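Local coordinates for protein glutamine cyclotransferase (PDB 6QRO) that probably converts N-terminal glutamine of peptides into pyroglutamate, as a zinc-binding glutaminyl cyclase related to the M28 peptidases, at residues T215-S220 and I247-G252; H68-Y73 and G94-E99. All coordinates share one frame; numbering follows the deposited sequence.

Contact 1. Residues T215-S220 and I247-G252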
ATOM      1  N   THR A 215      -7.954   1.973  12.961  1.00 15.10           N
ATOM      2  CA  THR A 215      -8.037   3.403  13.223  1.00 14.32           C
ATOM      3  C   THR A 215      -6.793   4.029  12.629  1.00 13.80           C
ATOM      4  O   THR A 215      -5.677   3.693  13.032  1.00 13.76           O
ATOM      5  CB  THR A 215      -8.149   3.727  14.731  1.00 14.37           C
ATOM      6  OG1 THR A 215      -7.005   3.237  15.447  1.00 15.87           O
ATOM      7  CG2 THR A 215      -9.432   3.188  15.347  1.00 13.57           C
ATOM      8  N   PHE A 216      -6.978   4.945  11.685  1.00 15.36           N
ATOM      9  CA  PHE A 216      -5.857   5.569  10.983  1.00 15.11           C
ATOM     10  C   PHE A 216      -5.620   6.934  11.614  1.00 16.25           C
ATOM     11  O   PHE A 216      -6.353   7.896  11.353  1.00 16.57           O
ATOM     12  CB  PHE A 216      -6.127   5.673   9.483  1.00 14.55           C
ATOM     13  CG  PHE A 216      -6.611   4.398   8.873  1.00 14.61           C
ATOM     14  CD1 PHE A 216      -5.816   3.268   8.882  1.00 12.40           C
ATOM     15  CD2 PHE A 216      -7.871   4.319   8.307  1.00 17.73           C
ATOM     16  CE1 PHE A 216      -6.258   2.088   8.322  1.00 13.21           C
ATOM     17  CE2 PHE A 216      -8.321   3.127   7.747  1.00 16.09           C
ATOM     18  CZ  PHE A 216      -7.509   2.012   7.757  1.00 15.56           C
ATOM     19  N   TYR A 217      -4.585   7.012  12.449  1.00 14.55           N
ATOM     20  CA  TYR A 217      -4.148   8.285  12.979  1.00 14.96           C
ATOM     21  C   TYR A 217      -3.302   9.002  11.941  1.00 15.18           C
ATOM     22  O   TYR A 217      -2.839   8.408  10.966  1.00 15.03           O
ATOM     23  CB  TYR A 217      -3.330   8.097  14.261  1.00 15.72           C
ATOM     24  CG  TYR A 217      -4.090   7.618  15.476  1.00 15.75           C
ATOM     25  CD1 TYR A 217      -4.763   6.402  15.483  1.00 16.00           C
ATOM     26  CD2 TYR A 217      -4.093   8.372  16.640  1.00 17.22           C
ATOM     27  CE1 TYR A 217      -5.430   5.962  16.607  1.00 14.86           C
ATOM     28  CE2 TYR A 217      -4.746   7.943  17.764  1.00 16.80           C
ATOM     29  CZ  TYR A 217      -5.416   6.743  17.746  1.00 18.36           C
ATOM     30  OH  TYR A 217      -6.074   6.343  18.884  1.00 20.04           O
ATOM     31  N   LYS A 218      -3.105  10.299  12.158  1.00 15.20           N
ATOM     32  CA  LYS A 218      -2.283  11.101  11.261  1.00 15.33           C
ATOM     33  C   LYS A 218      -0.826  10.774  11.544  1.00 17.77           C
ATOM     34  O   LYS A 218      -0.338  11.012  12.652  1.00 17.64           O
ATOM     35  CB  LYS A 218      -2.546  12.592  11.461  1.00 15.41           C
ATOM     36  CG  LYS A 218      -4.018  12.997  11.378  1.00 16.21           C
ATOM     37  CD  LYS A 218      -4.186  14.512  11.593  1.00 16.89           C
ATOM     38  CE  LYS A 218      -5.552  15.020  11.140  1.00 15.63           C
ATOM     39  NZ  LYS A 218      -5.841  16.417  11.580  1.00 14.03           N
ATOM     40  N   GLU A 219      -0.156  10.186  10.560  1.00 17.64           N
ATOM     41  CA  GLU A 219       1.215   9.729  10.704  1.00 18.77           C
ATOM     42  C   GLU A 219       2.174  10.915  10.622  1.00 18.59           C
ATOM     43  O   GLU A 219       1.957  11.849   9.846  1.00 19.71           O
ATOM     44  CB  GLU A 219       1.492   8.692   9.610  1.00 18.79           C
ATOM     45  CG  GLU A 219       2.762   7.893   9.724  1.00 16.22           C
ATOM     46  CD  GLU A 219       3.900   8.601   9.057  1.00 19.01           C
ATOM     47  OE1 GLU A 219       5.041   8.478   9.543  1.00 19.69           O
ATOM     48  OE2 GLU A 219       3.646   9.291   8.044  1.00 16.32           O
ATOM     49  N   SER A 220       3.241  10.877  11.430  1.00 21.03           N
ATOM     50  CA  SER A 220       4.053  12.082  11.661  1.00 22.39           C
ATOM     51  C   SER A 220       4.803  12.516  10.398  1.00 19.39           C
ATOM     52  O   SER A 220       4.872  13.711  10.082  1.00 17.74           O
ATOM     53  CB  SER A 220       5.024  11.863  12.829  1.00 20.60           C
ATOM     54  OG  SER A 220       6.196  11.198  12.419  1.00 23.14           O
ATOM     55  N   ILE A 247      -8.850   9.089  12.488  1.00 20.74           N
ATOM     56  CA  ILE A 247      -8.892   9.721  13.801  1.00 19.19           C
ATOM     57  C   ILE A 247      -8.241  11.087  13.703  1.00 16.19           C
ATOM     58  O   ILE A 247      -7.226  11.255  13.025  1.00 18.93           O
ATOM     59  CB  ILE A 247      -8.223   8.815  14.854  1.00 18.39           C
ATOM     60  CG1 ILE A 247      -9.267   7.880  15.464  1.00 18.77           C
ATOM     61  CG2 ILE A 247      -7.579   9.627  15.968  1.00 14.26           C
ATOM     62  CD1 ILE A 247      -9.772   6.817  14.556  1.00 15.29           C
ATOM     63  N   ASN A 248      -8.849  12.082  14.346  1.00 20.31           N
ATOM     64  CA  ASN A 248      -8.274  13.422  14.364  1.00 20.54           C
ATOM     65  C   ASN A 248      -7.280  13.503  15.525  1.00 17.64           C
ATOM     66  O   ASN A 248      -7.470  14.214  16.513  1.00 18.52           O
ATOM     67  CB  ASN A 248      -9.382  14.467  14.488  1.00 18.81           C
ATOM     68  CG  ASN A 248      -8.897  15.874  14.192  1.00 20.21           C
ATOM     69  OD1 ASN A 248      -8.286  16.122  13.147  1.00 19.62           O
ATOM     70  ND2 ASN A 248      -9.147  16.800  15.114  1.00 23.12           N
ATOM     71  N   ALA A 249      -6.180  12.764  15.367  1.00 19.44           N
ATOM     72  CA  ALA A 249      -5.092  12.733  16.343  1.00 18.87           C
ATOM     73  C   ALA A 249      -3.855  12.154  15.672  1.00 17.01           C
ATOM     74  O   ALA A 249      -3.952  11.401  14.701  1.00 17.38           O
ATOM     75  CB  ALA A 249      -5.447  11.921  17.596  1.00 15.67           C
ATOM     76  N   GLN A 250      -2.694  12.476  16.240  1.00 18.24           N
ATOM     77  CA  GLN A 250      -1.413  12.032  15.711  1.00 14.59           C
ATOM     78  C   GLN A 250      -1.080  10.603  16.111  1.00 13.82           C
ATOM     79  O   GLN A 250      -1.385  10.146  17.211  1.00 13.73           O
ATOM     80  CB  GLN A 250      -0.290  12.934  16.211  1.00 17.04           C
ATOM     81  CG  GLN A 250      -0.285  14.333  15.688  1.00 20.93           C
ATOM     82  CD  GLN A 250       1.094  14.700  15.193  1.00 26.68           C
ATOM     83  OE1 GLN A 250       1.538  14.224  14.143  1.00 23.03           O
ATOM     84  NE2 GLN A 250       1.796  15.525  15.964  1.00 29.13           N
ATOM     85  N   GLY A 251      -0.384   9.923  15.221  1.00 15.42           N
ATOM     86  CA  GLY A 251      -0.002   8.552  15.451  1.00 14.68           C
ATOM     87  C   GLY A 251       1.500   8.469  15.542  1.00 18.88           C
ATOM     88  O   GLY A 251       2.141   9.348  16.130  1.00 23.60           O
ATOM     89  N   GLY A 252       2.068   7.406  14.996  1.00 22.00           N
ATOM     90  CA  GLY A 252       3.497   7.204  15.064  1.00 20.46           C
ATOM     91  C   GLY A 252       4.245   7.822  13.910  1.00 22.64           C
ATOM     92  O   GLY A 252       3.656   8.340  12.962  1.00 21.84           O
TER
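Ile-247 lies over the ring of Tyr-217: its CG2 methyl stands 3.8 Å from the ring centroid, displaced toward the CD2-CE2 rim, in a CH-pi contact. The other arm of the isoleucine runs back along the partner segment, where CD1 meets Thr-215 CB at 3.5 Å, a tight carbon pair. Ala-249 CB adds an apolar touch at CD2 and CE2 of the same ring. With CG of Tyr-217 anti to its own carbonyl carbon (chi1 -69°), the ring is laid along 247-249, while its CB sits 3.6 Å from Gly-251 CA, side chain and backbone packing closely.

Lys-218 leaves the backbone roughly at right angles to Tyr-217. Its chain, extended beyond CG, lies side by side with Asn-248 and brings NZ to OD1 in a 2.9 Å hydrogen bond tilted from the amide plane. The ammonium also forms a salt bridge with Glu-231 of helix 227-239, whose Val-230 and Trp-234 pack against the lysine.

Beneath these side chains runs a ladder of backbone bonds. Ile-247 N binds Phe-216 O, and Lys-218 takes part through both its N, 2.9 Å from Ala-249 O, and its O, 2.8 Å from Gly-251 N. Farther along, Ser-220 N reaches Gly-252 O in a nearly straight bond (169°). The chain of Glu-219, at the N-cap of helix 220-225, passes close to Gly-252 O, and its carboxylate is held by outside donors: OE2 accepts from Ser-222 N and His-258 NE2, and OE1 from Ile-254 N.

The inverse gamma turn centred on Asn-248 bends the second segment just before Gln-250 pairs with Lys-218. The result is a short parallel beta bridge at the surface, joining strand 216-218 to the loop that leads into helix 257-265.

Contact 2. Residues H68-Y73 and G94-E99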
ATOM      1  N   HIS A  68      -8.693  -2.372 -16.747  1.00 23.01           N
ATOM      2  CA  HIS A  68      -9.461  -1.195 -16.375  1.00 17.04           C
ATOM      3  C   HIS A  68      -8.847   0.093 -16.922  1.00 17.73           C
ATOM      4  O   HIS A  68      -9.035   1.170 -16.360  1.00 22.76           O
ATOM      5  CB  HIS A  68      -9.623  -1.182 -14.859  1.00 16.67           C
ATOM      6  CG  HIS A  68     -10.353  -2.388 -14.360  1.00 18.50           C
ATOM      7  ND1 HIS A  68     -11.581  -2.769 -14.859  1.00 18.38           N
ATOM      8  CD2 HIS A  68      -9.990  -3.352 -13.485  1.00 18.87           C
ATOM      9  CE1 HIS A  68     -11.957  -3.897 -14.283  1.00 20.04           C
ATOM     10  NE2 HIS A  68     -11.009  -4.274 -13.446  1.00 15.79           N
ATOM     11  N   GLY A  69      -8.163  -0.001 -18.056  1.00 16.50           N
ATOM     12  CA  GLY A  69      -7.825   1.165 -18.843  1.00 20.30           C
ATOM     13  C   GLY A  69      -6.468   1.788 -18.603  1.00 17.69           C
ATOM     14  O   GLY A  69      -6.123   2.750 -19.298  1.00 23.06           O
ATOM     15  N   ALA A  70      -5.686   1.281 -17.660  1.00 17.35           N
ATOM     16  CA  ALA A  70      -4.374   1.851 -17.411  1.00 14.85           C
ATOM     17  C   ALA A  70      -3.399   1.453 -18.516  1.00 19.51           C
ATOM     18  O   ALA A  70      -3.526   0.403 -19.151  1.00 21.29           O
ATOM     19  CB  ALA A  70      -3.846   1.391 -16.055  1.00 14.25           C
ATOM     20  N   LYS A  71      -2.453   2.337 -18.786  1.00 18.91           N
ATOM     21  CA  LYS A  71      -1.230   1.975 -19.490  1.00 19.98           C
ATOM     22  C   LYS A  71      -0.248   1.457 -18.441  1.00 17.56           C
ATOM     23  O   LYS A  71       0.100   2.190 -17.511  1.00 14.93           O
ATOM     24  CB  LYS A  71      -0.725   3.194 -20.251  1.00 18.05           C
ATOM     25  CG  LYS A  71       0.661   3.196 -20.810  1.00 18.71           C
ATOM     26  CD  LYS A  71       0.884   4.625 -21.276  1.00 16.64           C
ATOM     27  CE  LYS A  71       1.826   4.723 -22.414  1.00 20.89           C
ATOM     28  NZ  LYS A  71       1.927   6.133 -22.879  1.00 22.08           N
ATOM     29  N   VAL A  72       0.143   0.182 -18.545  1.00 18.57           N
ATOM     30  CA  VAL A  72       0.830  -0.522 -17.461  1.00 16.50           C
ATOM     31  C   VAL A  72       2.334  -0.543 -17.714  1.00 14.29           C
ATOM     32  O   VAL A  72       2.787  -0.841 -18.828  1.00 11.70           O
ATOM     33  CB  VAL A  72       0.282  -1.949 -17.283  1.00 16.97           C
ATOM     34  CG1 VAL A  72       1.111  -2.716 -16.245  1.00 13.76           C
ATOM     35  CG2 VAL A  72      -1.182  -1.905 -16.877  1.00 15.22           C
ATOM     36  N   TYR A  73       3.101  -0.197 -16.678  1.00 13.95           N
ATOM     37  CA  TYR A  73       4.561  -0.268 -16.663  1.00 12.95           C
ATOM     38  C   TYR A  73       4.986  -1.255 -15.596  1.00 11.26           C
ATOM     39  O   TYR A  73       4.474  -1.213 -14.474  1.00 14.91           O
ATOM     40  CB  TYR A  73       5.201   1.082 -16.342  1.00 11.52           C
ATOM     41  CG  TYR A  73       4.765   2.233 -17.210  1.00 12.01           C
ATOM     42  CD1 TYR A  73       3.534   2.846 -17.012  1.00 13.83           C
ATOM     43  CD2 TYR A  73       5.608   2.751 -18.179  1.00 13.39           C
ATOM     44  CE1 TYR A  73       3.137   3.906 -17.784  1.00 16.72           C
ATOM     45  CE2 TYR A  73       5.230   3.823 -18.958  1.00 14.91           C
ATOM     46  CZ  TYR A  73       3.990   4.393 -18.761  1.00 18.05           C
ATOM     47  OH  TYR A  73       3.599   5.468 -19.518  1.00 19.82           O
ATOM     48  N   GLY A  94       0.136   1.447 -12.882  1.00 14.82           N
ATOM     49  CA  GLY A  94      -0.985   1.613 -13.777  1.00 13.17           C
ATOM     50  C   GLY A  94      -1.214   3.097 -13.895  1.00 11.04           C
ATOM     51  O   GLY A  94      -1.517   3.772 -12.903  1.00 10.82           O
ATOM     52  N   ALA A  95      -0.972   3.623 -15.084  1.00  9.01           N
ATOM     53  CA  ALA A  95      -1.113   5.044 -15.354  1.00 12.19           C
ATOM     54  C   ALA A  95      -2.435   5.234 -16.078  1.00 12.88           C
ATOM     55  O   ALA A  95      -2.622   4.716 -17.184  1.00 14.13           O
ATOM     56  CB  ALA A  95       0.047   5.574 -16.192  1.00 13.66           C
ATOM     57  N   PHE A  96      -3.333   5.995 -15.473  1.00 14.21           N
ATOM     58  CA  PHE A  96      -4.667   6.192 -16.012  1.00 15.96           C
ATOM     59  C   PHE A  96      -4.741   7.561 -16.664  1.00 19.20           C
ATOM     60  O   PHE A  96      -4.250   8.547 -16.104  1.00 20.80           O
ATOM     61  CB  PHE A  96      -5.736   6.043 -14.929  1.00 15.47           C
ATOM     62  CG  PHE A  96      -5.885   4.632 -14.404  1.00 16.24           C
ATOM     63  CD1 PHE A  96      -5.035   4.131 -13.433  1.00 13.89           C
ATOM     64  CD2 PHE A  96      -6.894   3.808 -14.893  1.00 16.05           C
ATOM     65  CE1 PHE A  96      -5.199   2.850 -12.957  1.00 12.96           C
ATOM     66  CE2 PHE A  96      -7.055   2.530 -14.425  1.00 13.06           C
ATOM     67  CZ  PHE A  96      -6.200   2.048 -13.454  1.00 14.53           C
ATOM     68  N   GLN A  97      -5.321   7.596 -17.860  1.00 21.50           N
ATOM     69  CA  GLN A  97      -5.310   8.765 -18.730  1.00 20.32           C
ATOM     70  C   GLN A  97      -3.893   9.337 -18.771  1.00 19.16           C
ATOM     71  O   GLN A  97      -3.675  10.491 -18.377  1.00 21.39           O
ATOM     72  CB  GLN A  97      -6.313   9.820 -18.290  1.00 23.02           C
ATOM     73  CG  GLN A  97      -7.713   9.287 -18.024  1.00 23.56           C
ATOM     74  CD  GLN A  97      -8.623  10.352 -17.456  1.00 28.54           C
ATOM     75  OE1 GLN A  97      -9.425  10.962 -18.179  1.00 27.15           O
ATOM     76  NE2 GLN A  97      -8.460  10.635 -16.165  1.00 24.09           N
ATOM     77  N   PRO A  98      -2.917   8.564 -19.257  1.00 21.87           N
ATOM     78  CA  PRO A  98      -1.511   8.987 -19.161  1.00 17.59           C
ATOM     79  C   PRO A  98      -1.186  10.277 -19.911  1.00 23.29           C
ATOM     80  O   PRO A  98      -0.067  10.793 -19.750  1.00 22.19           O
ATOM     81  CB  PRO A  98      -0.752   7.795 -19.752  1.00 16.45           C
ATOM     82  CG  PRO A  98      -1.712   7.190 -20.700  1.00 19.43           C
ATOM     83  CD  PRO A  98      -3.076   7.365 -20.102  1.00 20.30           C
ATOM     84  N   GLU A  99      -2.088  10.789 -20.757  1.00 21.79           N
ATOM     85  CA  GLU A  99      -1.828  12.080 -21.380  1.00 22.75           C
ATOM     86  C   GLU A  99      -2.134  13.242 -20.441  1.00 23.32           C
ATOM     87  O   GLU A  99      -1.608  14.341 -20.651  1.00 28.18           O
ATOM     88  CB  GLU A  99      -2.608  12.225 -22.696  1.00 27.13           C
ATOM     89  CG  GLU A  99      -4.107  12.464 -22.544  1.00 32.64           C
ATOM     90  CD  GLU A  99      -4.885  11.196 -22.271  1.00 29.51           C
ATOM     91  OE1 GLU A  99      -4.244  10.120 -22.194  1.00 26.91           O
ATOM     92  OE2 GLU A  99      -6.135  11.282 -22.147  1.00 26.47           O
TER
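The Phe-96 ring receives Ala-70 CB squarely over the centre of one face, 3.6 Å from the centroid and 13° off the ring normal. At the ring's edge, in its plane, lies His-68 O, 3.1 Å from CE2; the carbonyl of the first residue beyond helix 52-67 thus faces the C-H rim of the ring. Tyr-73 uses its own edge: CE1 is 3.9 Å from Ala-95 CB, which lies near the ring plane. Lys-71 has CG anti to its backbone N (chi1 167°), and the extended chain passes obliquely across Pro-98, with CD 3.7 Å from CG of the proline.

Between these groups the backbones run antiparallel. Lys-71 and Ala-95 form a hydrogen-bonded pair, Lys-71 N to Ala-95 O at 2.9 Å and Ala-95 N to Lys-71 O at 3.0 Å; Val-72 and Gly-94 follow as a non-hydrogen-bonded pair. Ala-70 CB also rests on Gly-94 CA at 3.7 Å, methyl against backbone.

Gly-69, at positive phi, is the C-prime residue of the Schellman motif that ends helix 52-67 and turns the chain into outermost strand 71-80. That strand forms a beta hairpin with 86-96, which pairs in turn with strand 157-163. Val-72 packs back on helix 52-67, whereas Phe-96 meets Ala-146 and Ile-149 of helix 132-151.

Overall arrangement
The two contacts lie on opposite sides of the chain's centre, their own centres about 32 Å apart, and share no helix or strand. Contact 2 belongs to the edge of the six-stranded mixed sheet and is partly buried, with apolar packing, part of it against helices 52-67 and 132-151, and an exposed Lys-71 on its margin. Contact 1 is a surface contact outside that sheet, a parallel pairing that also uses a charged side chain, Lys-218. Tyrosine or phenylalanine meets an aliphatic methyl in both. Contact 1 is the nearer to the zinc site, its Phe-216 side chain being about 14 Å from the zinc ion, whereas contact 2 lies away from the metal site.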